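Local coordinates for mutual gliding-motility protein MglA (Myxococcus xanthus DK 1622, PDB 6H17) that binds and hydrolyses GTP as an Arf-family small GTPase, acting as an intracellular switch that sets the direction and speed of gliding motility, at residues 32-46 with 54-66. Sequence-based numbering, arbitrary orientation. Where two conformers were deposited one is given.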
loop_
_atom_site.group_PDB
_atom_site.type_symbol
_atom_site.label_atom_id
_atom_site.label_comp_id
_atom_site.label_asym_id
_atom_site.label_seq_id
_atom_site.Cartn_x
_atom_site.Cartn_y
_atom_site.Cartn_z
ATOM N N ILE A 32 -9.156 7.687 -1.391
ATOM C CA ILE A 32 -8.243 8.683 -0.820
ATOM C C ILE A 32 -8.259 9.954 -1.665
ATOM O O ILE A 32 -8.386 11.076 -1.149
ATOM C CB ILE A 32 -6.827 8.105 -0.680
ATOM C CG1 ILE A 32 -6.817 6.977 0.353
ATOM C CG2 ILE A 32 -5.852 9.195 -0.262
ATOM C CD1 ILE A 32 -5.576 6.091 0.282
ATOM N N TYR A 33 -8.114 9.810 -2.973
ATOM C CA TYR A 33 -8.135 10.988 -3.833
ATOM C C TYR A 33 -9.459 11.729 -3.720
ATOM O O TYR A 33 -9.494 12.961 -3.589
ATOM C CB TYR A 33 -7.872 10.589 -5.284
ATOM C CG TYR A 33 -7.968 11.767 -6.210
ATOM C CD1 TYR A 33 -6.956 12.716 -6.266
ATOM C CD2 TYR A 33 -9.080 11.951 -7.007
ATOM C CE1 TYR A 33 -7.052 13.820 -7.088
ATOM C CE2 TYR A 33 -9.179 13.046 -7.846
ATOM C CZ TYR A 33 -8.152 13.962 -7.876
ATOM O OH TYR A 33 -8.241 15.070 -8.713
ATOM N N ASN A 34 -10.568 10.997 -3.782
ATOM C CA ASN A 34 -11.867 11.657 -3.820
ATOM C C ASN A 34 -12.137 12.437 -2.546
ATOM O O ASN A 34 -12.795 13.491 -2.584
ATOM C CB ASN A 34 -12.973 10.623 -4.043
ATOM C CG ASN A 34 -12.980 10.067 -5.438
ATOM O OD1 ASN A 34 -12.382 10.631 -6.344
ATOM N ND2 ASN A 34 -13.681 8.952 -5.625
ATOM N N LYS A 35 -11.692 11.920 -1.405
ATOM C CA LYS A 35 -12.059 12.463 -0.108
ATOM C C LYS A 35 -10.967 13.275 0.575
ATOM O O LYS A 35 -11.189 13.763 1.687
ATOM C CB LYS A 35 -12.565 11.351 0.812
ATOM C CG LYS A 35 -13.822 10.697 0.319
ATOM C CD LYS A 35 -14.983 11.650 0.185
ATOM C CE LYS A 35 -16.227 10.883 -0.230
ATOM N NZ LYS A 35 -17.442 11.422 0.423
ATOM N N THR A 36 -9.833 13.491 -0.054
ATOM C CA THR A 36 -8.797 14.336 0.521
ATOM C C THR A 36 -9.017 15.766 0.069
ATOM O O THR A 36 -9.417 16.021 -1.067
ATOM C CB THR A 36 -7.419 13.833 0.088
ATOM O OG1 THR A 36 -7.182 12.574 0.709
ATOM C CG2 THR A 36 -6.318 14.788 0.503
ATOM N N ALA A 37 -8.715 16.704 0.966
ATOM C CA ALA A 37 -8.818 18.119 0.646
ATOM C C ALA A 37 -7.936 18.472 -0.544
ATOM O O ALA A 37 -6.817 17.975 -0.682
ATOM C CB ALA A 37 -8.383 18.931 1.866
ATOM N N ALA A 38 -8.430 19.368 -1.400
ATOM C CA ALA A 38 -7.692 19.708 -2.606
ATOM C C ALA A 38 -6.306 20.263 -2.294
ATOM O O ALA A 38 -5.386 20.126 -3.106
ATOM C CB ALA A 38 -8.494 20.709 -3.439
ATOM N N GLU A 39 -6.133 20.896 -1.124
ATOM C CA GLU A 39 -4.875 21.560 -0.811
ATOM C C GLU A 39 -3.768 20.608 -0.380
ATOM O O GLU A 39 -2.609 21.032 -0.307
ATOM C CB GLU A 39 -5.080 22.585 0.311
ATOM C CG GLU A 39 -5.814 23.839 -0.116
ATOM C CD GLU A 39 -7.280 23.599 -0.363
ATOM O OE1 GLU A 39 -7.861 22.742 0.337
ATOM O OE2 GLU A 39 -7.846 24.266 -1.258
ATOM N N THR A 40 -4.086 19.350 -0.067
ATOM C CA THR A 40 -3.092 18.406 0.419
ATOM C C THR A 40 -2.938 17.199 -0.489
ATOM O O THR A 40 -2.351 16.190 -0.067
ATOM C CB THR A 40 -3.423 17.929 1.836
ATOM O OG1 THR A 40 -4.651 17.188 1.819
ATOM C CG2 THR A 40 -3.541 19.102 2.802
ATOM N N LYS A 41 -3.463 17.251 -1.708
ATOM C CA LYS A 41 -3.334 16.140 -2.636
ATOM C C LYS A 41 -2.891 16.654 -3.992
ATOM O O LYS A 41 -3.211 17.776 -4.397
ATOM C CB LYS A 41 -4.646 15.382 -2.808
ATOM C CG LYS A 41 -5.703 16.151 -3.596
ATOM C CD LYS A 41 -7.026 15.462 -3.524
ATOM C CE LYS A 41 -8.045 16.133 -4.410
ATOM N NZ LYS A 41 -9.397 15.582 -4.177
ATOM N N GLY A 42 -2.152 15.816 -4.691
ATOM C CA GLY A 42 -1.984 15.939 -6.116
ATOM C C GLY A 42 -3.018 15.102 -6.841
ATOM O O GLY A 42 -4.016 14.652 -6.268
ATOM N N LYS A 43 -2.763 14.876 -8.114
ATOM C CA LYS A 43 -3.691 14.175 -8.990
ATOM C C LYS A 43 -3.451 12.673 -8.976
ATOM O O LYS A 43 -2.309 12.209 -9.078
ATOM C CB LYS A 43 -3.525 14.705 -10.410
ATOM C CG LYS A 43 -4.586 14.242 -11.355
ATOM C CD LYS A 43 -4.415 14.886 -12.719
ATOM C CE LYS A 43 -5.424 14.353 -13.711
ATOM N NZ LYS A 43 -5.311 15.086 -14.998
ATOM N N LEU A 44 -4.533 11.911 -8.853
ATOM C CA LEU A 44 -4.468 10.467 -9.014
ATOM C C LEU A 44 -4.373 10.149 -10.497
ATOM O O LEU A 44 -5.230 10.575 -11.282
ATOM C CB LEU A 44 -5.710 9.809 -8.410
ATOM C CG LEU A 44 -5.893 8.323 -8.687
ATOM C CD1 LEU A 44 -4.770 7.514 -8.127
ATOM C CD2 LEU A 44 -7.236 7.853 -8.091
ATOM N N ILE A 45 -3.336 9.407 -10.881
ATOM C CA ILE A 45 -3.135 9.040 -12.271
ATOM C C ILE A 45 -2.900 7.549 -12.400
ATOM O O ILE A 45 -2.467 6.876 -11.461
ATOM C CB ILE A 45 -1.971 9.827 -12.912
ATOM C CG1 ILE A 45 -0.681 9.526 -12.170
ATOM C CG2 ILE A 45 -2.301 11.345 -12.937
ATOM C CD1 ILE A 45 0.561 10.048 -12.888
ATOM N N SER A 46 -3.247 7.025 -13.562
ATOM C CA SER A 46 -2.912 5.672 -13.956
ATOM C C SER A 46 -1.702 5.706 -14.877
ATOM O O SER A 46 -1.480 6.669 -15.629
ATOM C CB SER A 46 -4.078 5.019 -14.692
ATOM O OG SER A 46 -5.168 4.812 -13.821
ATOM N N THR A 54 -2.731 -1.737 -21.265
ATOM C CA THR A 54 -3.832 -1.904 -20.324
ATOM C C THR A 54 -3.381 -2.530 -19.019
ATOM O O THR A 54 -4.226 -2.900 -18.190
ATOM C CB THR A 54 -4.989 -2.684 -20.955
ATOM O OG1 THR A 54 -4.522 -3.950 -21.416
ATOM C CG2 THR A 54 -5.583 -1.903 -22.116
ATOM N N LEU A 55 -2.076 -2.616 -18.783
ATOM C CA LEU A 55 -1.561 -3.125 -17.510
ATOM C C LEU A 55 -1.366 -1.902 -16.631
ATOM O O LEU A 55 -0.311 -1.263 -16.649
ATOM C CB LEU A 55 -0.268 -3.898 -17.719
ATOM C CG LEU A 55 0.366 -4.483 -16.456
ATOM C CD1 LEU A 55 -0.573 -5.479 -15.812
ATOM C CD2 LEU A 55 1.707 -5.119 -16.809
ATOM N N PHE A 56 -2.388 -1.561 -15.852
ATOM C CA PHE A 56 -2.429 -0.283 -15.167
ATOM C C PHE A 56 -2.026 -0.409 -13.709
ATOM O O PHE A 56 -2.419 -1.355 -13.012
ATOM C CB PHE A 56 -3.840 0.310 -15.171
ATOM C CG PHE A 56 -4.346 0.681 -16.521
ATOM C CD1 PHE A 56 -3.836 1.785 -17.198
ATOM C CD2 PHE A 56 -5.361 -0.050 -17.117
ATOM C CE1 PHE A 56 -4.318 2.128 -18.448
ATOM C CE2 PHE A 56 -5.848 0.294 -18.367
ATOM C CZ PHE A 56 -5.319 1.381 -19.036
ATOM N N PHE A 57 -1.285 0.574 -13.237
ATOM C CA PHE A 57 -1.155 0.803 -11.803
ATOM C C PHE A 57 -1.271 2.304 -11.554
ATOM O O PHE A 57 -1.291 3.117 -12.481
ATOM C CB PHE A 57 0.135 0.220 -11.244
ATOM C CG PHE A 57 1.376 0.847 -11.791
ATOM C CD1 PHE A 57 1.987 1.872 -11.117
ATOM C CD2 PHE A 57 1.916 0.413 -12.990
ATOM C CE1 PHE A 57 3.136 2.445 -11.608
ATOM C CE2 PHE A 57 3.059 0.977 -13.485
ATOM C CZ PHE A 57 3.675 1.989 -12.808
ATOM N N ASP A 58 -1.368 2.669 -10.289
ATOM C CA ASP A 58 -1.783 4.009 -9.907
ATOM C C ASP A 58 -0.677 4.734 -9.168
ATOM O O ASP A 58 0.174 4.122 -8.531
ATOM C CB ASP A 58 -2.987 3.933 -8.960
ATOM C CG ASP A 58 -4.068 3.056 -9.493
ATOM O OD1 ASP A 58 -4.741 3.471 -10.461
ATOM O OD2 ASP A 58 -4.229 1.914 -8.981
ATOM N N PHE A 59 -0.742 6.068 -9.242
ATOM C CA PHE A 59 0.162 6.989 -8.563
ATOM C C PHE A 59 -0.637 8.154 -7.999
ATOM O O PHE A 59 -1.467 8.745 -8.699
ATOM C CB PHE A 59 1.216 7.519 -9.554
ATOM C CG PHE A 59 2.113 8.602 -8.984
ATOM C CD1 PHE A 59 3.245 8.267 -8.265
ATOM C CD2 PHE A 59 1.825 9.952 -9.158
ATOM C CE1 PHE A 59 4.080 9.265 -7.742
ATOM C CE2 PHE A 59 2.661 10.949 -8.633
ATOM C CZ PHE A 59 3.776 10.602 -7.935
ATOM N N LEU A 60 -0.373 8.486 -6.731
ATOM C CA LEU A 60 -1.082 9.584 -6.077
ATOM C C LEU A 60 -0.169 10.257 -5.060
ATOM O O LEU A 60 0.225 9.626 -4.069
ATOM C CB LEU A 60 -2.320 9.066 -5.345
ATOM C CG LEU A 60 -3.058 10.053 -4.433
ATOM C CD1 LEU A 60 -3.519 11.278 -5.198
ATOM C CD2 LEU A 60 -4.261 9.365 -3.799
ATOM N N PRO A 61 0.200 11.528 -5.271
ATOM C CA PRO A 61 1.002 12.245 -4.270
ATOM C C PRO A 61 0.141 12.970 -3.252
ATOM O O PRO A 61 -0.904 13.534 -3.583
ATOM C CB PRO A 61 1.794 13.243 -5.123
ATOM C CG PRO A 61 0.993 13.472 -6.329
ATOM C CD PRO A 61 0.040 12.304 -6.515
ATOM N N LEU A 62 0.591 12.951 -1.993
ATOM C CA LEU A 62 -0.166 13.508 -0.893
ATOM C C LEU A 62 0.751 14.163 0.124
ATOM O O LEU A 62 1.902 13.751 0.302
ATOM C CB LEU A 62 -0.906 12.406 -0.095
ATOM C CG LEU A 62 -1.941 11.572 -0.815
ATOM C CD1 LEU A 62 -2.421 10.439 0.085
ATOM C CD2 LEU A 62 -3.126 12.424 -1.226
ATOM N N SER A 63 0.201 15.134 0.831
ATOM C CA SER A 63 0.819 15.686 2.029
ATOM C C SER A 63 0.142 15.058 3.236
ATOM O O SER A 63 -1.086 15.122 3.372
ATOM C CB SER A 63 0.674 17.201 2.075
ATOM O OG SER A 63 1.304 17.808 0.960
ATOM N N LEU A 64 0.936 14.441 4.107
ATOM C CA LEU A 64 0.433 13.829 5.323
ATOM C C LEU A 64 1.170 14.552 6.461
ATOM O O LEU A 64 1.127 15.779 6.518
ATOM C CB LEU A 64 0.504 12.314 5.245
ATOM C CG LEU A 64 -0.287 11.709 4.061
ATOM C CD1 LEU A 64 0.032 10.257 3.783
ATOM C CD2 LEU A 64 -1.791 11.864 4.310
ATOM N N GLY A 65 1.854 13.845 7.322
ATOM C CA GLY A 65 2.567 14.490 8.399
ATOM C C GLY A 65 3.836 15.192 7.951
ATOM O O GLY A 65 4.301 15.094 6.813
ATOM N N GLU A 66 4.426 15.880 8.900
ATOM C CA GLU A 66 5.561 16.749 8.670
ATOM C C GLU A 66 6.756 16.306 9.491
ATOM O O GLU A 66 6.612 15.780 10.598
ATOM C CB GLU A 66 5.122 18.144 9.119
ATOM C CG GLU A 66 5.900 19.330 8.657
ATOM C CD GLU A 66 5.188 20.613 9.052
ATOM O OE1 GLU A 66 5.078 21.516 8.201
ATOM O OE2 GLU A 66 4.713 20.692 10.214
HETATM O O HOH W 1 0.160 20.432 0.612
HETATM O O HOH W 2 -3.418 14.516 2.260
#
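I45 and F59 trade two backbone hydrogen bonds, I45 N to F59 O and F59 N to I45 O, both 2.9 Å, as a hydrogen-bonded antiparallel pair of the hairpin 45-49/52-62. Their side chains lie alongside each other: with I45 CG1 set between the backbone N and the carbonyl carbon (chi1 61°), that branch comes 3.8 Å from F59 CB, and CD1 carries on to the ring's CD2. Toward the other end of the contact, beyond K43 and L44 and with the register shifted by one residue, the backbones meet again: G42 N donates to P61 O at 2.8 Å, and S63 N points almost dead straight (179°) at T40 O. A water accepts from T40 OG1 and donates to S63 O, tying the same two residues a second time. Between these bonded stretches L60 spreads its methyls, CD1 3.6 Å from G42 O and CD2 3.9 Å from I32 CG2, while that same I32 methyl touches L62 CD1, the two side chains crossing at roughly a right angle.

K41 ties the loop to the helix. Its CB rests 3.7 Å from L62 CD2, and the extended chain runs back so that NZ donates to Y33 O (2.7 Å) in the last turn of helix 25-35 and to T36 O just past its end, while standing over the centre of the Y33 ring. A methionine here would probably leave both carbonyls without their ammonium donor and the loop less firmly tied to the helix end. Farther along the strand, D58 OD2 is hydrogen-bonded to T26 OG1 and T78 OG1, its side chain about 4 Å from the magnesium ion. Two separate sets of backbone bonds, one residue out of step, thus hold the strand and the loop, and one lysine charge, probably favoured by the helix's carbonyl end, binds helix to loop.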